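Glycerophosphodiester phosphodiesterase (Thermotoga maritima, PDB 1O1Z) belongs to the glycerophosphoryl diester phosphodiesterase family of TIM-barrel proteins. Local coordinates at residues E109-E121 / D135-K147. Sequence-based numbering, arbitrary orientation.
Sequences EIKEREAADAVLE and DLDLLDEKFKGTK
Arg113 reaches across to helix 136-142 and lays one face of its guanidinium over Leu138, whose CD1 sits 3.5 Å above the plane near its centre; a long arginine suits the exposed side of the contact, covering a leucine while its nitrogens stay at the surface. CG anti to the backbone N (chi1 163°) and a bend at chi3 send the chain across the helix, where NH2 gives Glu141 OE1 a salt-bridging hydrogen bond of 3.0 Å, bent to 146° and met from above the carboxylate plane. Water molecules lie in the guanidinium plane: two link NE and NH2 to the carboxylate of Asp135, and a third joins NH1 to Glu141 OE1. Asp135, the N-cap, also accepts from Leu138 N. Next to these polar groups, two successive helices of the TIM barrel, each following a parallel strand, are inclined at 49° with axes 12.2 Å apart, and side chains bridge the gap. The apolar packing gathers round Phe143, just past the helix end, broad enough to touch three residues: Leu120 CD1 makes a CH-pi contact over one face, 4.1 Å from the centroid, Ala116 CB lies 3.8 Å from CE1, and Ile110 CD1, from the last residue of strand 105-110, meets CZ.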
ATOM      1  N   GLU A 109       3.350  -0.215  -2.720  1.00 10.12           N
ATOM      2  CA  GLU A 109       2.600  -0.669  -3.874  1.00  9.46           C
ATOM      3  C   GLU A 109       3.449  -0.434  -5.105  1.00 10.69           C
ATOM      4  O   GLU A 109       3.799   0.699  -5.441  1.00 11.33           O
ATOM      5  CB  GLU A 109       1.231   0.000  -4.015  1.00 12.38           C
ATOM      6  CG  GLU A 109       0.513  -0.547  -5.246  1.00 14.08           C
ATOM      7  CD  GLU A 109      -0.831   0.050  -5.585  1.00 16.03           C
ATOM      8  OE1 GLU A 109      -1.428   0.761  -4.758  1.00 20.39           O
ATOM      9  OE2 GLU A 109      -1.277  -0.195  -6.735  1.00 17.46           O
ATOM     10  N   ILE A 110       3.737  -1.514  -5.812  1.00 11.24           N
ATOM     11  CA  ILE A 110       4.521  -1.454  -7.031  1.00 10.49           C
ATOM     12  C   ILE A 110       3.587  -1.083  -8.167  1.00 10.56           C
ATOM     13  O   ILE A 110       2.689  -1.857  -8.525  1.00 11.81           O
ATOM     14  CB  ILE A 110       5.149  -2.811  -7.341  1.00 12.40           C
ATOM     15  CG1 ILE A 110       5.856  -3.419  -6.135  1.00 19.30           C
ATOM     16  CG2 ILE A 110       6.065  -2.645  -8.556  1.00 13.84           C
ATOM     17  CD1 ILE A 110       7.085  -2.753  -5.798  1.00 18.08           C
ATOM     18  N   LYS A 111       3.809   0.070  -8.793  1.00 10.74           N
ATOM     19  CA  LYS A 111       2.950   0.508  -9.882  1.00 10.35           C
ATOM     20  C   LYS A 111       3.424   0.068 -11.275  1.00 11.43           C
ATOM     21  O   LYS A 111       2.645   0.105 -12.235  1.00 15.08           O
ATOM     22  CB  LYS A 111       2.829   2.048  -9.851  1.00 11.28           C
ATOM     23  CG  LYS A 111       2.081   2.600  -8.658  1.00 13.64           C
ATOM     24  CD  LYS A 111       0.613   2.110  -8.663  1.00 22.57           C
ATOM     25  CE  LYS A 111      -0.335   2.977  -7.891  1.00 31.16           C
ATOM     26  NZ  LYS A 111      -1.731   2.397  -7.944  1.00 31.32           N
ATOM     27  N   GLU A 112       4.705  -0.301 -11.357  1.00 11.10           N
ATOM     28  CA  GLU A 112       5.397  -0.650 -12.599  1.00 15.00           C
ATOM     29  C   GLU A 112       6.294  -1.854 -12.388  1.00 11.63           C
ATOM     30  O   GLU A 112       7.149  -1.832 -11.497  1.00 12.23           O
ATOM     31  CB  GLU A 112       6.304   0.520 -13.023  1.00 17.14           C
ATOM     32  CG  GLU A 112       5.572   1.810 -13.191  1.00 18.01           C
ATOM     33  CD  GLU A 112       6.486   2.984 -13.507  1.00 15.98           C
ATOM     34  OE1 GLU A 112       7.737   2.873 -13.312  1.00 14.74           O
ATOM     35  OE2 GLU A 112       5.924   4.001 -13.916  1.00 18.46           O
ATOM     36  N   ARG A 113       6.118  -2.904 -13.199  1.00 11.20           N
ATOM     37  CA  ARG A 113       6.998  -4.077 -13.100  1.00  9.93           C
ATOM     38  C   ARG A 113       8.459  -3.709 -13.209  1.00 10.84           C
ATOM     39  O   ARG A 113       9.302  -4.277 -12.531  1.00 12.54           O
ATOM     40  CB  ARG A 113       6.648  -5.141 -14.148  1.00 11.58           C
ATOM     41  CG  ARG A 113       7.743  -6.209 -14.393  1.00 16.34           C
ATOM     42  CD  ARG A 113       7.369  -7.259 -15.452  1.00 13.61           C
ATOM     43  NE  ARG A 113       6.391  -8.244 -14.927  1.00 14.13           N
ATOM     44  CZ  ARG A 113       6.718  -9.369 -14.335  1.00 16.13           C
ATOM     45  NH1 ARG A 113       8.016  -9.622 -14.131  1.00 22.32           N
ATOM     46  NH2 ARG A 113       5.768 -10.247 -13.941  1.00 17.49           N
ATOM     47  N   GLU A 114       8.777  -2.748 -14.066  1.00 10.84           N
ATOM     48  CA  GLU A 114      10.176  -2.369 -14.263  1.00 11.09           C
ATOM     49  C   GLU A 114      10.853  -1.783 -13.025  1.00 11.29           C
ATOM     50  O   GLU A 114      12.073  -1.720 -12.976  1.00 14.12           O
ATOM     51  CB  GLU A 114      10.316  -1.425 -15.465  1.00 12.81           C
ATOM     52  CG  GLU A 114       9.522  -0.138 -15.371  1.00 13.60           C
ATOM     53  CD  GLU A 114       8.118  -0.218 -16.006  1.00 17.04           C
ATOM     54  OE1 GLU A 114       7.503  -1.323 -16.124  1.00 13.65           O
ATOM     55  OE2 GLU A 114       7.589   0.864 -16.389  1.00 14.52           O
ATOM     56  N   ALA A 115      10.061  -1.359 -12.031  1.00  9.57           N
ATOM     57  CA  ALA A 115      10.603  -0.854 -10.768  1.00  9.58           C
ATOM     58  C   ALA A 115      10.943  -1.949  -9.783  1.00  9.75           C
ATOM     59  O   ALA A 115      11.612  -1.696  -8.795  1.00 11.46           O
ATOM     60  CB  ALA A 115       9.630   0.114 -10.123  1.00 12.09           C
ATOM     61  N   ALA A 116      10.476  -3.174 -10.030  1.00  9.89           N
ATOM     62  CA  ALA A 116      10.565  -4.228  -9.018  1.00 11.84           C
ATOM     63  C   ALA A 116      11.999  -4.557  -8.614  1.00 11.70           C
ATOM     64  O   ALA A 116      12.282  -4.644  -7.415  1.00 12.03           O
ATOM     65  CB  ALA A 116       9.861  -5.476  -9.497  1.00 14.05           C
ATOM     66  N   ASP A 117      12.914  -4.710  -9.567  1.00 10.87           N
ATOM     67  CA  ASP A 117      14.285  -5.089  -9.191  1.00 12.25           C
ATOM     68  C   ASP A 117      14.936  -4.001  -8.329  1.00 10.93           C
ATOM     69  O   ASP A 117      15.593  -4.310  -7.326  1.00 12.43           O
ATOM     70  CB  ASP A 117      15.131  -5.367 -10.416  1.00 14.30           C
ATOM     71  CG  ASP A 117      14.800  -6.712 -11.071  1.00 18.10           C
ATOM     72  OD1 ASP A 117      14.212  -7.605 -10.421  1.00 21.45           O
ATOM     73  OD2 ASP A 117      15.116  -6.965 -12.233  1.00 27.78           O
ATOM     74  N   ALA A 118      14.766  -2.730  -8.707  1.00  9.46           N
ATOM     75  CA  ALA A 118      15.313  -1.626  -7.929  1.00 10.25           C
ATOM     76  C   ALA A 118      14.710  -1.526  -6.530  1.00 10.59           C
ATOM     77  O   ALA A 118      15.402  -1.227  -5.565  1.00 13.22           O
ATOM     78  CB  ALA A 118      15.133  -0.319  -8.673  1.00 13.83           C
ATOM     79  N   VAL A 119      13.420  -1.780  -6.421  1.00  9.92           N
ATOM     80  CA  VAL A 119      12.743  -1.768  -5.135  1.00  9.22           C
ATOM     81  C   VAL A 119      13.296  -2.889  -4.253  1.00 10.22           C
ATOM     82  O   VAL A 119      13.565  -2.665  -3.083  1.00 11.41           O
ATOM     83  CB  VAL A 119      11.221  -1.922  -5.297  1.00 11.11           C
ATOM     84  CG1 VAL A 119      10.547  -2.222  -3.965  1.00 13.22           C
ATOM     85  CG2 VAL A 119      10.645  -0.659  -5.933  1.00 12.05           C
ATOM     86  N   LEU A 120      13.448  -4.081  -4.804  1.00  9.43           N
ATOM     87  CA  LEU A 120      13.960  -5.212  -4.025  1.00 10.91           C
ATOM     88  C   LEU A 120      15.379  -4.947  -3.538  1.00 11.93           C
ATOM     89  O   LEU A 120      15.712  -5.275  -2.409  1.00 13.74           O
ATOM     90  CB  LEU A 120      13.849  -6.507  -4.807  1.00 12.23           C
ATOM     91  CG  LEU A 120      12.392  -6.981  -4.894  1.00 13.84           C
ATOM     92  CD1 LEU A 120      12.210  -8.032  -5.979  1.00 19.76           C
ATOM     93  CD2 LEU A 120      11.937  -7.517  -3.491  1.00 17.29           C
ATOM     94  N   GLU A 121      16.208  -4.327  -4.371  1.00 10.53           N
ATOM     95  CA  GLU A 121      17.575  -4.061  -3.976  1.00 12.76           C
ATOM     96  C   GLU A 121      17.633  -3.086  -2.810  1.00 10.61           C
ATOM     97  O   GLU A 121      18.343  -3.337  -1.809  1.00 12.89           O
ATOM     98  CB  GLU A 121      18.380  -3.565  -5.186  1.00 15.04           C
ATOM     99  CG  GLU A 121      19.868  -3.424  -4.916  1.00 25.00           C
ATOM    100  CD  GLU A 121      20.524  -4.723  -4.462  1.00 27.14           C
ATOM    101  OE1 GLU A 121      20.129  -5.825  -4.938  1.00 33.36           O
ATOM    102  OE2 GLU A 121      21.446  -4.652  -3.615  1.00 43.88           O
ATOM    103  N   ASP A 135      -0.760  -6.570  -9.925  1.00 10.29           N
ATOM    104  CA  ASP A 135      -0.079  -7.515 -10.821  1.00 10.00           C
ATOM    105  C   ASP A 135       0.335  -8.745 -10.014  1.00 10.51           C
ATOM    106  O   ASP A 135       1.427  -8.822  -9.451  1.00 10.51           O
ATOM    107  CB  ASP A 135       1.118  -6.795 -11.419  1.00 11.25           C
ATOM    108  CG  ASP A 135       1.787  -7.527 -12.542  1.00 14.17           C
ATOM    109  OD1 ASP A 135       1.597  -8.766 -12.706  1.00 12.43           O
ATOM    110  OD2 ASP A 135       2.567  -6.883 -13.329  1.00 14.04           O
ATOM    111  N   LEU A 136      -0.593  -9.685  -9.905  1.00 10.86           N
ATOM    112  CA  LEU A 136      -0.402 -10.802  -9.003  1.00  9.44           C
ATOM    113  C   LEU A 136       0.743 -11.704  -9.489  1.00  8.40           C
ATOM    114  O   LEU A 136       1.501 -12.233  -8.680  1.00  8.93           O
ATOM    115  CB  LEU A 136      -1.702 -11.587  -8.831  1.00 10.02           C
ATOM    116  CG  LEU A 136      -2.898 -10.710  -8.440  1.00 11.30           C
ATOM    117  CD1 LEU A 136      -4.053 -11.657  -8.140  1.00 15.89           C
ATOM    118  CD2 LEU A 136      -2.617  -9.801  -7.281  1.00 12.47           C
ATOM    119  N   ASP A 137       0.877 -11.866 -10.800  1.00  8.10           N
ATOM    120  CA  ASP A 137       1.963 -12.685 -11.346  1.00  8.68           C
ATOM    121  C   ASP A 137       3.315 -12.092 -10.981  1.00  9.81           C
ATOM    122  O   ASP A 137       4.259 -12.823 -10.715  1.00  8.74           O
ATOM    123  CB  ASP A 137       1.898 -12.828 -12.850  1.00  8.99           C
ATOM    124  CG  ASP A 137       0.697 -13.596 -13.354  1.00 15.44           C
ATOM    125  OD1 ASP A 137      -0.079 -14.198 -12.567  1.00 15.26           O
ATOM    126  OD2 ASP A 137       0.487 -13.666 -14.594  1.00 14.03           O
ATOM    127  N   LEU A 138       3.443 -10.777 -11.016  1.00  7.06           N
ATOM    128  CA  LEU A 138       4.706 -10.122 -10.674  1.00  7.03           C
ATOM    129  C   LEU A 138       5.136 -10.511  -9.266  1.00  9.14           C
ATOM    130  O   LEU A 138       6.300 -10.846  -9.025  1.00  9.84           O
ATOM    131  CB  LEU A 138       4.572  -8.608 -10.792  1.00  8.59           C
ATOM    132  CG  LEU A 138       5.727  -7.789 -10.211  1.00 10.90           C
ATOM    133  CD1 LEU A 138       6.991  -8.066 -10.994  1.00 11.77           C
ATOM    134  CD2 LEU A 138       5.352  -6.318 -10.208  1.00 14.61           C
ATOM    135  N   LEU A 139       4.179 -10.477  -8.346  1.00  7.47           N
ATOM    136  CA  LEU A 139       4.492 -10.797  -6.945  1.00  7.45           C
ATOM    137  C   LEU A 139       4.927 -12.248  -6.843  1.00  9.10           C
ATOM    138  O   LEU A 139       5.941 -12.565  -6.215  1.00  9.31           O
ATOM    139  CB  LEU A 139       3.290 -10.520  -6.044  1.00  8.61           C
ATOM    140  CG  LEU A 139       2.884  -9.040  -5.998  1.00  8.34           C
ATOM    141  CD1 LEU A 139       1.549  -8.884  -5.256  1.00 10.60           C
ATOM    142  CD2 LEU A 139       3.966  -8.187  -5.373  1.00 10.49           C
ATOM    143  N   ASP A 140       4.160 -13.142  -7.455  1.00  7.98           N
ATOM    144  CA  ASP A 140       4.478 -14.571  -7.368  1.00  7.00           C
ATOM    145  C   ASP A 140       5.809 -14.922  -8.025  1.00  8.47           C
ATOM    146  O   ASP A 140       6.473 -15.874  -7.595  1.00 11.75           O
ATOM    147  CB  ASP A 140       3.402 -15.425  -7.991  1.00  8.26           C
ATOM    148  CG  ASP A 140       2.071 -15.347  -7.282  1.00  7.89           C
ATOM    149  OD1 ASP A 140       2.005 -15.034  -6.082  1.00  9.07           O
ATOM    150  OD2 ASP A 140       1.037 -15.706  -7.888  1.00 12.12           O
ATOM    151  N   GLU A 141       6.181 -14.198  -9.090  1.00  8.27           N
ATOM    152  CA  GLU A 141       7.407 -14.476  -9.809  1.00  8.34           C
ATOM    153  C   GLU A 141       8.652 -13.875  -9.178  1.00 10.37           C
ATOM    154  O   GLU A 141       9.726 -14.492  -9.211  1.00 12.45           O
ATOM    155  CB  GLU A 141       7.265 -13.983 -11.254  1.00  8.65           C
ATOM    156  CG  GLU A 141       6.248 -14.765 -12.049  1.00  9.98           C
ATOM    157  CD  GLU A 141       5.807 -14.086 -13.337  1.00 11.80           C
ATOM    158  OE1 GLU A 141       6.475 -13.106 -13.750  1.00 14.23           O
ATOM    159  OE2 GLU A 141       4.800 -14.533 -13.944  1.00 11.48           O
ATOM    160  N   LYS A 142       8.538 -12.666  -8.649  1.00  9.12           N
ATOM    161  CA  LYS A 142       9.728 -11.901  -8.238  1.00 10.17           C
ATOM    162  C   LYS A 142       9.825 -11.622  -6.756  1.00 11.53           C
ATOM    163  O   LYS A 142      10.908 -11.237  -6.279  1.00 12.86           O
ATOM    164  CB  LYS A 142       9.803 -10.569  -8.994  1.00 12.47           C
ATOM    165  CG  LYS A 142      10.103 -10.744 -10.466  1.00 18.11           C
ATOM    166  CD  LYS A 142      10.404  -9.422 -11.171  1.00 25.63           C
ATOM    167  CE  LYS A 142      11.798  -8.932 -10.910  1.00 33.95           C
ATOM    168  NZ  LYS A 142      12.784  -9.553 -11.850  1.00 30.27           N
ATOM    169  N   PHE A 143       8.738 -11.809  -6.007  1.00  8.89           N
ATOM    170  CA  PHE A 143       8.707 -11.395  -4.590  1.00  9.72           C
ATOM    171  C   PHE A 143       8.670 -12.564  -3.613  1.00 10.36           C
ATOM    172  O   PHE A 143       8.421 -12.379  -2.431  1.00 10.57           O
ATOM    173  CB  PHE A 143       7.569 -10.396  -4.379  1.00  7.56           C
ATOM    174  CG  PHE A 143       7.854  -9.032  -4.967  1.00  8.24           C
ATOM    175  CD1 PHE A 143       7.725  -8.804  -6.328  1.00 10.77           C
ATOM    176  CD2 PHE A 143       8.302  -7.996  -4.165  1.00 12.03           C
ATOM    177  CE1 PHE A 143       8.027  -7.570  -6.864  1.00 10.33           C
ATOM    178  CE2 PHE A 143       8.613  -6.754  -4.707  1.00 14.46           C
ATOM    179  CZ  PHE A 143       8.453  -6.531  -6.053  1.00 12.15           C
ATOM    180  N   LYS A 144       8.943 -13.776  -4.087  1.00  9.85           N
ATOM    181  CA  LYS A 144       9.065 -14.875  -3.152  1.00 11.32           C
ATOM    182  C   LYS A 144      10.159 -14.574  -2.143  1.00 11.64           C
ATOM    183  O   LYS A 144      11.182 -13.986  -2.475  1.00 13.99           O
ATOM    184  CB  LYS A 144       9.330 -16.198  -3.844  1.00 12.59           C
ATOM    185  CG  LYS A 144       8.211 -16.723  -4.740  1.00 13.77           C
ATOM    186  CD  LYS A 144       6.919 -16.842  -3.962  1.00 16.97           C
ATOM    187  CE  LYS A 144       5.858 -17.644  -4.641  1.00 24.32           C
ATOM    188  NZ  LYS A 144       4.714 -17.705  -3.694  1.00 21.62           N
ATOM    189  N   GLY A 145       9.925 -14.995  -0.909  1.00 12.06           N
ATOM    190  CA  GLY A 145      10.855 -14.683   0.168  1.00 13.86           C
ATOM    191  C   GLY A 145      10.753 -13.292   0.772  1.00 13.83           C
ATOM    192  O   GLY A 145      11.598 -12.881   1.576  1.00 14.92           O
ATOM    193  N   THR A 146       9.713 -12.557   0.399  1.00 11.15           N
ATOM    194  CA  THR A 146       9.338 -11.286   1.009  1.00 10.21           C
ATOM    195  C   THR A 146       7.873 -11.393   1.420  1.00  9.94           C
ATOM    196  O   THR A 146       7.165 -12.318   0.973  1.00 13.41           O
ATOM    197  CB  THR A 146       9.466 -10.091   0.038  1.00 10.85           C
ATOM    198  OG1 THR A 146       8.395 -10.098  -0.939  1.00 13.31           O
ATOM    199  CG2 THR A 146      10.779 -10.084  -0.732  1.00 16.97           C
ATOM    200  N   LYS A 147       7.413 -10.448   2.235  1.00  9.33           N
ATOM    201  CA  LYS A 147       5.990 -10.313   2.554  1.00 10.67           C
ATOM    202  C   LYS A 147       5.308  -9.580   1.430  1.00 10.54           C
ATOM    203  O   LYS A 147       5.641  -8.419   1.149  1.00 11.82           O
ATOM    204  CB  LYS A 147       5.758  -9.499   3.821  1.00 12.60           C
ATOM    205  CG  LYS A 147       6.365 -10.077   5.028  1.00 13.38           C
ATOM    206  CD  LYS A 147       5.673  -9.642   6.320  1.00 13.22           C
ATOM    207  CE  LYS A 147       5.555  -8.199   6.521  1.00 14.41           C
ATOM    208  NZ  LYS A 147       6.815  -7.537   6.901  1.00 16.55           N
TER
HETATM  209  O   HOH W   1       3.710  -7.465 -15.566  1.00 14.10           O
HETATM  210  O   HOH W   2       2.920  -9.912 -14.906  1.00 16.32           O
HETATM  211  O   HOH W   3       8.908 -11.993 -13.495  1.00 23.64           O
HETATM  212  O   HOH W   4      16.033  -9.464 -12.582  1.00 39.57           O